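PDB 3CEU: thiamine phosphate pyrophosphorylase from Bacteroides thetaiotaomicron VPI-5482, which probably makes thiamine phosphate by joining the pyrimidine and thiazole precursors with loss of pyrophosphate, a step in thiamine diphosphate biosynthesis. Local coordinates for residues Val5-Phe11 / Ile29-Pro35; Ala21-Leu27 / Val190-Lys195; Glu43-Thr47 / Glu68-Met72. All blocks are in the same frame, centred on the assembly; numbering follows the deposited sequence.

Interaction 1. Residues Val5-Phe11 / Ile29-Pro35; sequences VVTTPTF and ILHLRKP
Strands 2-6 and 29-32 are the first two strands of a TIM barrel. They run parallel, with Val5 level with Leu30 (CA-CA 5.2 Å) and Val6 level with His31 (CA-CA 4.5 Å). Three backbone hydrogen bonds set this register: Val5 N to Ile29 O (3.2 Å), His31 N to Val5 O (2.9 Å) and Thr7 N to His31 O (3.0 Å). Both strands then pass into loops that stay together. Thr7, in the p rotamer, extends the pairing through its side chain, as its OG1 accepts Arg33 N at 3.0 Å. Its CG2 packs 3.9 Å from Leu32 CD1. Lys34 has the most surface covered. Its chi angles run m, m, t, t, which brings NZ to Thr8 O (2.6 Å) and Thr10 O (2.9 Å). NZ also forms a salt bridge with Glu15. Lys34 CE lies over the Phe11 ring, 4.0 Å from its centroid, and NZ makes a cation-pi contact at 4.8 Å. Pro9 CB meets Pro35 CD at 3.8 Å. Helix 15-24 links the strands in a beta-alpha-beta unit. The Lys34 ammonium group gathers two carbonyls, a carboxylate and an aromatic face, so it provides much of the hold between the loops.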
loop_
_atom_site.group_PDB
_atom_site.type_symbol
_atom_site.label_atom_id
_atom_site.label_comp_id
_atom_site.label_asym_id
_atom_site.label_seq_id
_atom_site.Cartn_x
_atom_site.Cartn_y
_atom_site.Cartn_z
ATOM N N VAL A 5 -0.954 2.054 -2.687
ATOM C CA VAL A 5 -0.634 3.386 -2.171
ATOM C C VAL A 5 -0.962 3.486 -0.683
ATOM O O VAL A 5 -2.047 3.094 -0.259
ATOM C CB VAL A 5 -1.451 4.501 -2.896
ATOM C CG1 VAL A 5 -1.243 5.841 -2.184
ATOM C CG2 VAL A 5 -1.027 4.611 -4.360
ATOM N N VAL A 6 -0.026 3.999 0.113
ATOM C CA VAL A 6 -0.292 4.182 1.534
ATOM C C VAL A 6 -0.584 5.669 1.733
ATOM O O VAL A 6 0.085 6.523 1.135
ATOM C CB VAL A 6 0.917 3.798 2.434
ATOM C CG1 VAL A 6 0.525 3.946 3.898
ATOM C CG2 VAL A 6 1.372 2.378 2.157
ATOM N N THR A 7 -1.597 5.974 2.545
ATOM C CA THR A 7 -1.960 7.361 2.834
ATOM C C THR A 7 -0.820 8.009 3.602
ATOM O O THR A 7 0.195 7.379 3.887
ATOM C CB THR A 7 -3.183 7.484 3.771
ATOM O OG1 THR A 7 -2.845 6.923 5.046
ATOM C CG2 THR A 7 -4.401 6.782 3.204
ATOM N N THR A 8 -1.013 9.275 3.941
ATOM C CA THR A 8 -0.053 10.036 4.731
ATOM C C THR A 8 -0.408 9.777 6.198
ATOM O O THR A 8 -1.567 9.497 6.519
ATOM C CB THR A 8 -0.193 11.538 4.460
ATOM O OG1 THR A 8 -1.581 11.871 4.359
ATOM C CG2 THR A 8 0.513 11.918 3.176
ATOM N N PRO A 9 0.578 9.881 7.106
ATOM C CA PRO A 9 0.339 9.646 8.532
ATOM C C PRO A 9 -0.677 10.617 9.141
ATOM O O PRO A 9 -1.298 10.308 10.155
ATOM C CB PRO A 9 1.729 9.808 9.148
ATOM C CG PRO A 9 2.659 9.462 8.015
ATOM C CD PRO A 9 2.000 10.162 6.852
ATOM N N THR A 10 -0.839 11.781 8.517
ATOM C CA THR A 10 -1.765 12.787 9.014
ATOM C C THR A 10 -2.917 13.119 8.059
ATOM O O THR A 10 -2.828 12.881 6.853
ATOM C CB THR A 10 -1.011 14.098 9.381
ATOM O OG1 THR A 10 -1.948 15.177 9.475
ATOM C CG2 THR A 10 0.037 14.437 8.341
ATOM N N PHE A 11 -3.996 13.662 8.627
ATOM C CA PHE A 11 -5.207 14.055 7.898
ATOM C C PHE A 11 -5.066 15.461 7.314
ATOM O O PHE A 11 -4.524 16.356 7.965
ATOM C CB PHE A 11 -6.420 14.039 8.846
ATOM C CG PHE A 11 -6.902 12.656 9.206
ATOM C CD1 PHE A 11 -7.829 11.999 8.407
ATOM C CD2 PHE A 11 -6.404 11.999 10.322
ATOM C CE1 PHE A 11 -8.251 10.703 8.712
ATOM C CE2 PHE A 11 -6.821 10.704 10.629
ATOM C CZ PHE A 11 -7.746 10.057 9.823
ATOM N N ILE A 29 -5.136 -0.977 -4.551
ATOM C CA ILE A 29 -5.385 -0.967 -3.109
ATOM C C ILE A 29 -4.897 0.295 -2.396
ATOM O O ILE A 29 -3.900 0.908 -2.782
ATOM C CB ILE A 29 -4.716 -2.202 -2.436
ATOM C CG1 ILE A 29 -5.263 -3.490 -3.055
ATOM C CG2 ILE A 29 -4.976 -2.197 -0.935
ATOM C CD1 ILE A 29 -4.582 -4.761 -2.557
ATOM N N LEU A 30 -5.618 0.667 -1.343
ATOM C CA LEU A 30 -5.290 1.835 -0.532
ATOM C C LEU A 30 -5.085 1.378 0.899
ATOM O O LEU A 30 -5.954 0.731 1.480
ATOM C CB LEU A 30 -6.431 2.850 -0.562
ATOM C CG LEU A 30 -6.226 4.069 0.327
ATOM C CD1 LEU A 30 -5.090 4.915 -0.226
ATOM C CD2 LEU A 30 -7.502 4.887 0.396
ATOM N N HIS A 31 -3.927 1.710 1.456
ATOM C CA HIS A 31 -3.607 1.366 2.835
ATOM C C HIS A 31 -3.770 2.610 3.697
ATOM O O HIS A 31 -2.975 3.556 3.617
ATOM C CB HIS A 31 -2.178 0.821 2.947
ATOM C CG HIS A 31 -2.096 -0.673 2.861
ATOM N ND1 HIS A 31 -1.729 -1.461 3.933
ATOM C CD2 HIS A 31 -2.382 -1.529 1.851
ATOM C CE1 HIS A 31 -1.794 -2.733 3.587
ATOM N NE2 HIS A 31 -2.190 -2.803 2.327
ATOM N N LEU A 32 -4.825 2.600 4.505
ATOM C CA LEU A 32 -5.135 3.708 5.400
ATOM C C LEU A 32 -4.273 3.593 6.644
ATOM O O LEU A 32 -4.474 2.709 7.472
ATOM C CB LEU A 32 -6.622 3.674 5.782
ATOM C CG LEU A 32 -7.146 4.738 6.741
ATOM C CD1 LEU A 32 -6.852 6.131 6.196
ATOM C CD2 LEU A 32 -8.642 4.548 6.938
ATOM N N ARG A 33 -3.300 4.485 6.764
ATOM C CA ARG A 33 -2.410 4.484 7.916
ATOM C C ARG A 33 -2.342 5.885 8.513
ATOM O O ARG A 33 -1.756 6.797 7.929
ATOM C CB ARG A 33 -1.021 3.989 7.495
ATOM C CG ARG A 33 0.033 3.913 8.594
ATOM C CD ARG A 33 1.277 3.194 8.077
ATOM N NE ARG A 33 2.431 3.301 8.965
ATOM C CZ ARG A 33 3.128 4.420 9.178
ATOM N NH1 ARG A 33 2.798 5.556 8.571
ATOM N NH2 ARG A 33 4.178 4.401 9.991
ATOM N N LYS A 34 -2.981 6.039 9.671
ATOM C CA LYS A 34 -3.026 7.304 10.401
ATOM C C LYS A 34 -2.620 7.017 11.845
ATOM O O LYS A 34 -3.471 6.930 12.733
ATOM C CB LYS A 34 -4.444 7.877 10.396
ATOM C CG LYS A 34 -5.046 8.109 9.021
ATOM C CD LYS A 34 -4.214 9.090 8.218
ATOM C CE LYS A 34 -4.891 9.457 6.906
ATOM N NZ LYS A 34 -4.028 10.366 6.112
ATOM N N PRO A 35 -1.311 6.890 12.100
ATOM C CA PRO A 35 -0.757 6.605 13.428
ATOM C C PRO A 35 -1.297 7.484 14.550
ATOM O O PRO A 35 -1.347 8.705 14.413
ATOM C CB PRO A 35 0.741 6.817 13.232
ATOM C CG PRO A 35 0.949 6.545 11.763
ATOM C CD PRO A 35 -0.237 7.210 11.143
#

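Interaction 2. Residues Ala21-Leu27 / Val190-Lys195; sequences ALFEEGL and VIEHFK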
loop_
_atom_site.group_PDB
_atom_site.type_symbol
_atom_site.label_atom_id
_atom_site.label_comp_id
_atom_site.label_asym_id
_atom_site.label_seq_id
_atom_site.Cartn_x
_atom_site.Cartn_y
_atom_site.Cartn_z
ATOM N N ALA A 21 -10.032 10.405 -6.608
ATOM C CA ALA A 21 -9.474 10.620 -7.935
ATOM C C ALA A 21 -8.499 9.495 -8.303
ATOM O O ALA A 21 -8.413 9.092 -9.467
ATOM C CB ALA A 21 -8.764 11.985 -7.981
ATOM N N LEU A 22 -7.762 9.002 -7.309
ATOM C CA LEU A 22 -6.806 7.920 -7.525
ATOM C C LEU A 22 -7.567 6.601 -7.747
ATOM O O LEU A 22 -7.163 5.769 -8.564
ATOM C CB LEU A 22 -5.845 7.799 -6.322
ATOM C CG LEU A 22 -4.917 9.005 -6.060
ATOM C CD1 LEU A 22 -4.334 8.963 -4.652
ATOM C CD2 LEU A 22 -3.804 9.012 -7.087
ATOM N N PHE A 23 -8.663 6.396 -7.029
ATOM C CA PHE A 23 -9.424 5.172 -7.246
ATOM C C PHE A 23 -9.972 5.211 -8.678
ATOM O O PHE A 23 -9.836 4.248 -9.432
ATOM C CB PHE A 23 -10.565 5.039 -6.228
ATOM C CG PHE A 23 -10.139 4.421 -4.919
ATOM C CD1 PHE A 23 -9.511 3.180 -4.895
ATOM C CD2 PHE A 23 -10.381 5.065 -3.713
ATOM C CE1 PHE A 23 -9.135 2.589 -3.692
ATOM C CE2 PHE A 23 -10.007 4.480 -2.502
ATOM C CZ PHE A 23 -9.384 3.241 -2.496
ATOM N N GLU A 24 -10.560 6.343 -9.054
ATOM C CA GLU A 24 -11.115 6.528 -10.392
ATOM C C GLU A 24 -10.099 6.227 -11.506
ATOM O O GLU A 24 -10.485 5.897 -12.629
ATOM C CB GLU A 24 -11.649 7.959 -10.535
ATOM C CG GLU A 24 -12.988 8.190 -9.825
ATOM C CD GLU A 24 -13.381 9.657 -9.747
ATOM O OE1 GLU A 24 -13.230 10.375 -10.765
ATOM O OE2 GLU A 24 -13.856 10.092 -8.670
ATOM N N GLU A 25 -8.807 6.338 -11.193
ATOM C CA GLU A 25 -7.758 6.062 -12.168
ATOM C C GLU A 25 -7.231 4.636 -12.027
ATOM O O GLU A 25 -6.136 4.307 -12.499
ATOM C CB GLU A 25 -6.611 7.061 -12.024
ATOM C CG GLU A 25 -7.007 8.502 -12.314
ATOM C CD GLU A 25 -7.499 8.711 -13.746
ATOM O OE1 GLU A 25 -8.044 9.796 -14.031
ATOM O OE2 GLU A 25 -7.332 7.805 -14.594
ATOM N N GLY A 26 -8.011 3.795 -11.355
ATOM C CA GLY A 26 -7.640 2.400 -11.200
ATOM C C GLY A 26 -6.745 1.997 -10.044
ATOM O O GLY A 26 -6.085 0.963 -10.129
ATOM N N LEU A 27 -6.697 2.781 -8.975
ATOM C CA LEU A 27 -5.865 2.400 -7.841
ATOM C C LEU A 27 -6.274 1.000 -7.344
ATOM O O LEU A 27 -7.418 0.780 -6.958
ATOM C CB LEU A 27 -6.031 3.409 -6.711
ATOM C CG LEU A 27 -5.452 3.009 -5.345
ATOM C CD1 LEU A 27 -3.940 2.770 -5.429
ATOM C CD2 LEU A 27 -5.757 4.121 -4.376
ATOM N N VAL A 190 -0.131 14.981 -8.595
ATOM C CA VAL A 190 -0.242 13.709 -7.913
ATOM C C VAL A 190 -0.954 12.704 -8.808
ATOM O O VAL A 190 -0.471 11.590 -8.994
ATOM C CB VAL A 190 -0.984 13.860 -6.572
ATOM C CG1 VAL A 190 -1.352 12.481 -6.007
ATOM C CG2 VAL A 190 -0.086 14.593 -5.580
ATOM N N ILE A 191 -2.086 13.097 -9.379
ATOM C CA ILE A 191 -2.826 12.189 -10.244
ATOM C C ILE A 191 -2.038 11.838 -11.501
ATOM O O ILE A 191 -2.031 10.687 -11.929
ATOM C CB ILE A 191 -4.185 12.784 -10.670
ATOM C CG1 ILE A 191 -4.911 13.371 -9.454
ATOM C CG2 ILE A 191 -5.053 11.697 -11.328
ATOM C CD1 ILE A 191 -5.080 12.384 -8.311
ATOM N N GLU A 192 -1.367 12.818 -12.093
ATOM C CA GLU A 192 -0.594 12.548 -13.292
ATOM C C GLU A 192 0.562 11.611 -12.993
ATOM O O GLU A 192 0.881 10.720 -13.785
ATOM C CB GLU A 192 -0.085 13.858 -13.912
ATOM C CG GLU A 192 -1.213 14.793 -14.328
ATOM C CD GLU A 192 -0.729 16.024 -15.065
ATOM O OE1 GLU A 192 -0.471 15.937 -16.281
ATOM O OE2 GLU A 192 -0.599 17.089 -14.427
ATOM N N HIS A 193 1.184 11.799 -11.838
ATOM C CA HIS A 193 2.316 10.955 -11.462
ATOM C C HIS A 193 1.856 9.528 -11.133
ATOM O O HIS A 193 2.615 8.573 -11.321
ATOM C CB HIS A 193 3.046 11.566 -10.271
ATOM C CG HIS A 193 4.296 10.841 -9.897
ATOM N ND1 HIS A 193 5.404 10.801 -10.717
ATOM C CD2 HIS A 193 4.592 10.083 -8.816
ATOM C CE1 HIS A 193 6.328 10.040 -10.156
ATOM N NE2 HIS A 193 5.860 9.594 -9.006
ATOM N N PHE A 194 0.617 9.379 -10.658
ATOM C CA PHE A 194 0.085 8.051 -10.338
ATOM C C PHE A 194 -0.128 7.263 -11.632
ATOM O O PHE A 194 0.249 6.092 -11.725
ATOM C CB PHE A 194 -1.242 8.154 -9.575
ATOM C CG PHE A 194 -1.969 6.834 -9.445
ATOM C CD1 PHE A 194 -3.047 6.534 -10.270
ATOM C CD2 PHE A 194 -1.533 5.867 -8.542
ATOM C CE1 PHE A 194 -3.681 5.279 -10.205
ATOM C CE2 PHE A 194 -2.157 4.609 -8.466
ATOM C CZ PHE A 194 -3.229 4.315 -9.298
ATOM N N LYS A 195 -0.730 7.920 -12.623
ATOM C CA LYS A 195 -0.987 7.297 -13.911
ATOM C C LYS A 195 0.329 6.839 -14.522
ATOM O O LYS A 195 0.402 5.774 -15.155
ATOM C CB LYS A 195 -1.664 8.274 -14.873
ATOM C CG LYS A 195 -3.081 8.676 -14.506
ATOM C CD LYS A 195 -3.706 9.446 -15.658
ATOM C CE LYS A 195 -5.137 9.830 -15.372
ATOM N NZ LYS A 195 -5.798 10.389 -16.593
#
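Phe194, Glu25 and Leu22 have the most surface covered in this contact between helix 15-24, with the turn that ends it, and helix 188-201. Leu22 has chi1 m and chi2 t. Its CD2 sits 3.7 Å from Phe194 CB and 3.8 Å from Ile191 CD1. Ile191 takes the m, m rotamer, which brings CD1 to 3.7 Å from Ala21 CB. Phe194 has chi1 t, and its ring reaches the turn, with Phe194 CZ 3.6 Å from Leu27 CA and 3.9 Å from Leu27 CB. Glu25, m at chi1 and chi2, lays CG 3.9 Å from Ile191 CG2. The extended Lys195 side chain meets it in a salt bridge, Glu25 OE1 to Lys195 NZ at 3.5 Å. A Schellman motif ends the first helix. Gly26, with positive phi, is its C-prime residue. Leu27 N bonds to Leu22 O at 3.1 Å and Gly26 N to Phe23 O at 2.7 Å. The C-terminal helix thus packs beside the first helix of the barrel's outer layer. Phe194 also touches Leu3 of strand 2-6 and Leu175 of helix 173-176, while Leu22 touches Trp176.

Interaction 3. Residues Glu43-Thr47 / Glu68-Met72; sequences ERLLT and EFNLM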
loop_
_atom_site.group_PDB
_atom_site.type_symbol
_atom_site.label_atom_id
_atom_site.label_comp_id
_atom_site.label_asym_id
_atom_site.label_seq_id
_atom_site.Cartn_x
_atom_site.Cartn_y
_atom_site.Cartn_z
ATOM N N GLU A 43 -13.322 7.903 10.166
ATOM C CA GLU A 43 -14.699 7.746 9.725
ATOM C C GLU A 43 -15.073 8.880 8.774
ATOM O O GLU A 43 -15.733 8.654 7.759
ATOM C CB GLU A 43 -15.653 7.743 10.924
ATOM C CG GLU A 43 -15.511 6.560 11.875
ATOM C CD GLU A 43 -16.407 6.701 13.103
ATOM O OE1 GLU A 43 -16.182 7.647 13.904
ATOM O OE2 GLU A 43 -17.334 5.871 13.276
ATOM N N ARG A 44 -14.643 10.098 9.091
ATOM C CA ARG A 44 -14.952 11.257 8.250
ATOM C C ARG A 44 -14.421 11.054 6.837
ATOM O O ARG A 44 -15.137 11.245 5.856
ATOM C CB ARG A 44 -14.363 12.532 8.880
ATOM C CG ARG A 44 -14.828 12.737 10.330
ATOM C CD ARG A 44 -14.224 13.956 11.042
ATOM N NE ARG A 44 -14.853 15.225 10.669
ATOM C CZ ARG A 44 -14.561 15.919 9.573
ATOM N NH1 ARG A 44 -13.639 15.472 8.728
ATOM N NH2 ARG A 44 -15.188 17.062 9.326
ATOM N N LEU A 45 -13.165 10.643 6.742
ATOM C CA LEU A 45 -12.549 10.407 5.451
ATOM C C LEU A 45 -13.274 9.278 4.720
ATOM O O LEU A 45 -13.665 9.434 3.565
ATOM C CB LEU A 45 -11.068 10.067 5.642
ATOM C CG LEU A 45 -10.140 10.177 4.433
ATOM C CD1 LEU A 45 -8.692 9.987 4.863
ATOM C CD2 LEU A 45 -10.518 9.151 3.404
ATOM N N LEU A 46 -13.467 8.145 5.386
ATOM C CA LEU A 46 -14.143 7.015 4.748
ATOM C C LEU A 46 -15.546 7.371 4.246
ATOM O O LEU A 46 -15.978 6.877 3.210
ATOM C CB LEU A 46 -14.215 5.820 5.712
ATOM C CG LEU A 46 -12.867 5.298 6.216
ATOM C CD1 LEU A 46 -13.063 4.439 7.457
ATOM C CD2 LEU A 46 -12.168 4.530 5.110
ATOM N N THR A 47 -16.249 8.231 4.973
ATOM C CA THR A 47 -17.598 8.630 4.572
ATOM C C THR A 47 -17.608 9.437 3.270
ATOM O O THR A 47 -18.530 9.315 2.475
ATOM C CB THR A 47 -18.295 9.482 5.660
ATOM O OG1 THR A 47 -18.276 8.782 6.908
ATOM C CG2 THR A 47 -19.735 9.758 5.268
ATOM N N GLU A 68 -17.335 -1.874 9.922
ATOM C CA GLU A 68 -18.140 -0.667 10.007
ATOM C C GLU A 68 -18.324 -0.018 8.620
ATOM O O GLU A 68 -19.451 0.297 8.229
ATOM C CB GLU A 68 -17.476 0.321 10.967
ATOM C CG GLU A 68 -18.349 1.487 11.360
ATOM C CD GLU A 68 -19.498 1.078 12.249
ATOM O OE1 GLU A 68 -20.223 1.976 12.726
ATOM O OE2 GLU A 68 -19.682 -0.138 12.480
ATOM N N PHE A 69 -17.227 0.157 7.875
ATOM C CA PHE A 69 -17.284 0.784 6.553
ATOM C C PHE A 69 -17.080 -0.146 5.369
ATOM O O PHE A 69 -16.862 0.306 4.241
ATOM C CB PHE A 69 -16.272 1.923 6.474
ATOM C CG PHE A 69 -16.631 3.093 7.325
ATOM C CD1 PHE A 69 -16.393 3.068 8.695
ATOM C CD2 PHE A 69 -17.257 4.207 6.764
ATOM C CE1 PHE A 69 -16.777 4.141 9.507
ATOM C CE2 PHE A 69 -17.647 5.285 7.555
ATOM C CZ PHE A 69 -17.407 5.253 8.938
ATOM N N ASN A 70 -17.173 -1.445 5.635
ATOM C CA ASN A 70 -17.012 -2.493 4.630
ATOM C C ASN A 70 -15.649 -2.434 3.943
ATOM O O ASN A 70 -15.541 -2.604 2.724
ATOM C CB ASN A 70 -18.122 -2.419 3.582
ATOM C CG ASN A 70 -18.130 -3.632 2.675
ATOM O OD1 ASN A 70 -18.167 -4.768 3.156
ATOM N ND2 ASN A 70 -18.099 -3.406 1.362
ATOM N N LEU A 71 -14.615 -2.187 4.739
ATOM C CA LEU A 71 -13.262 -2.113 4.220
ATOM C C LEU A 71 -12.829 -3.499 3.750
ATOM O O LEU A 71 -13.488 -4.505 4.033
ATOM C CB LEU A 71 -12.298 -1.609 5.298
ATOM C CG LEU A 71 -12.653 -0.288 5.992
ATOM C CD1 LEU A 71 -11.575 0.032 7.015
ATOM C CD2 LEU A 71 -12.778 0.832 4.975
HETATM N N MSE A 72 -11.719 -3.537 3.028
HETATM C CA MSE A 72 -11.180 -4.779 2.504
HETATM C C MSE A 72 -10.668 -5.691 3.616
HETATM O O MSE A 72 -10.992 -6.882 3.652
HETATM C CB MSE A 72 -10.048 -4.467 1.526
HETATM C CG MSE A 72 -9.500 -5.674 0.788
HETATM SE SE MSE A 72 -8.271 -5.191 -0.655
HETATM C CE MSE A 72 -6.622 -5.883 0.096
#
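This is a small, mainly apolar contact between a helix and a loop on the outside of the barrel. Helix 39-48 meets the segment that leads from helix 65-68 to strand 73-75. About 244 Å² is buried in total, and no hydrogen bond crosses. Phe69 contributes most. It is the first residue to leave helical backbone angles after helix 65-68, and its m rotamer directs the ring at helix 39-48. Leu46 covers one face of that ring. Leu46 CB is 3.6 Å from Phe69 CD2, and Leu46 CD1 makes a CH-pi contact 4.0 Å from the ring centroid. In this TIM-barrel fold, helices 39-48 and 65-68 follow the second and third strands, so the contact joins neighbouring beta-alpha units. Thr47 and Glu43 lie one helical turn apart and both meet the ring. Thr47 OG1 stands at its edge, 3.6 Å from Phe69 CE2, and Glu43 CG is 3.6 Å from Phe69 CE1. Thr47 OG1 gives its hydrogen bond to Glu43 O of its own helix at 2.7 Å. Deeper in, Leu46 CD2 packs 3.8 Å from Leu71 CD2. His54 bonds to the carbonyls of both Leu46 and Phe69, adding a polar tie between the two segments.

How the interactions relate
Interactions 1 and 3 lie early in the chain. Interaction 2 brings the C-terminal helix back to it, and its segments alternate with those of interaction 1. Interactions 1 and 2 have centres about 15 Å apart and touch where Val5 CG2 meets Leu27 CD1 (3.6 Å) and Leu30 CB meets Phe23 CZ (3.6 Å). Interaction 3 is about 13 Å from interaction 1 between centres; Ile29 CD1 meets Met72 CE (3.5 Å) and Leu32 CD2 meets Leu46 CD2 (4.0 Å). Interactions 2 and 3 stay about 8 Å apart at their nearest atoms. The loops of interaction 1 follow the C-terminal strand ends, where TIM-barrel enzymes carry the active site, so this contact is probably nearest it.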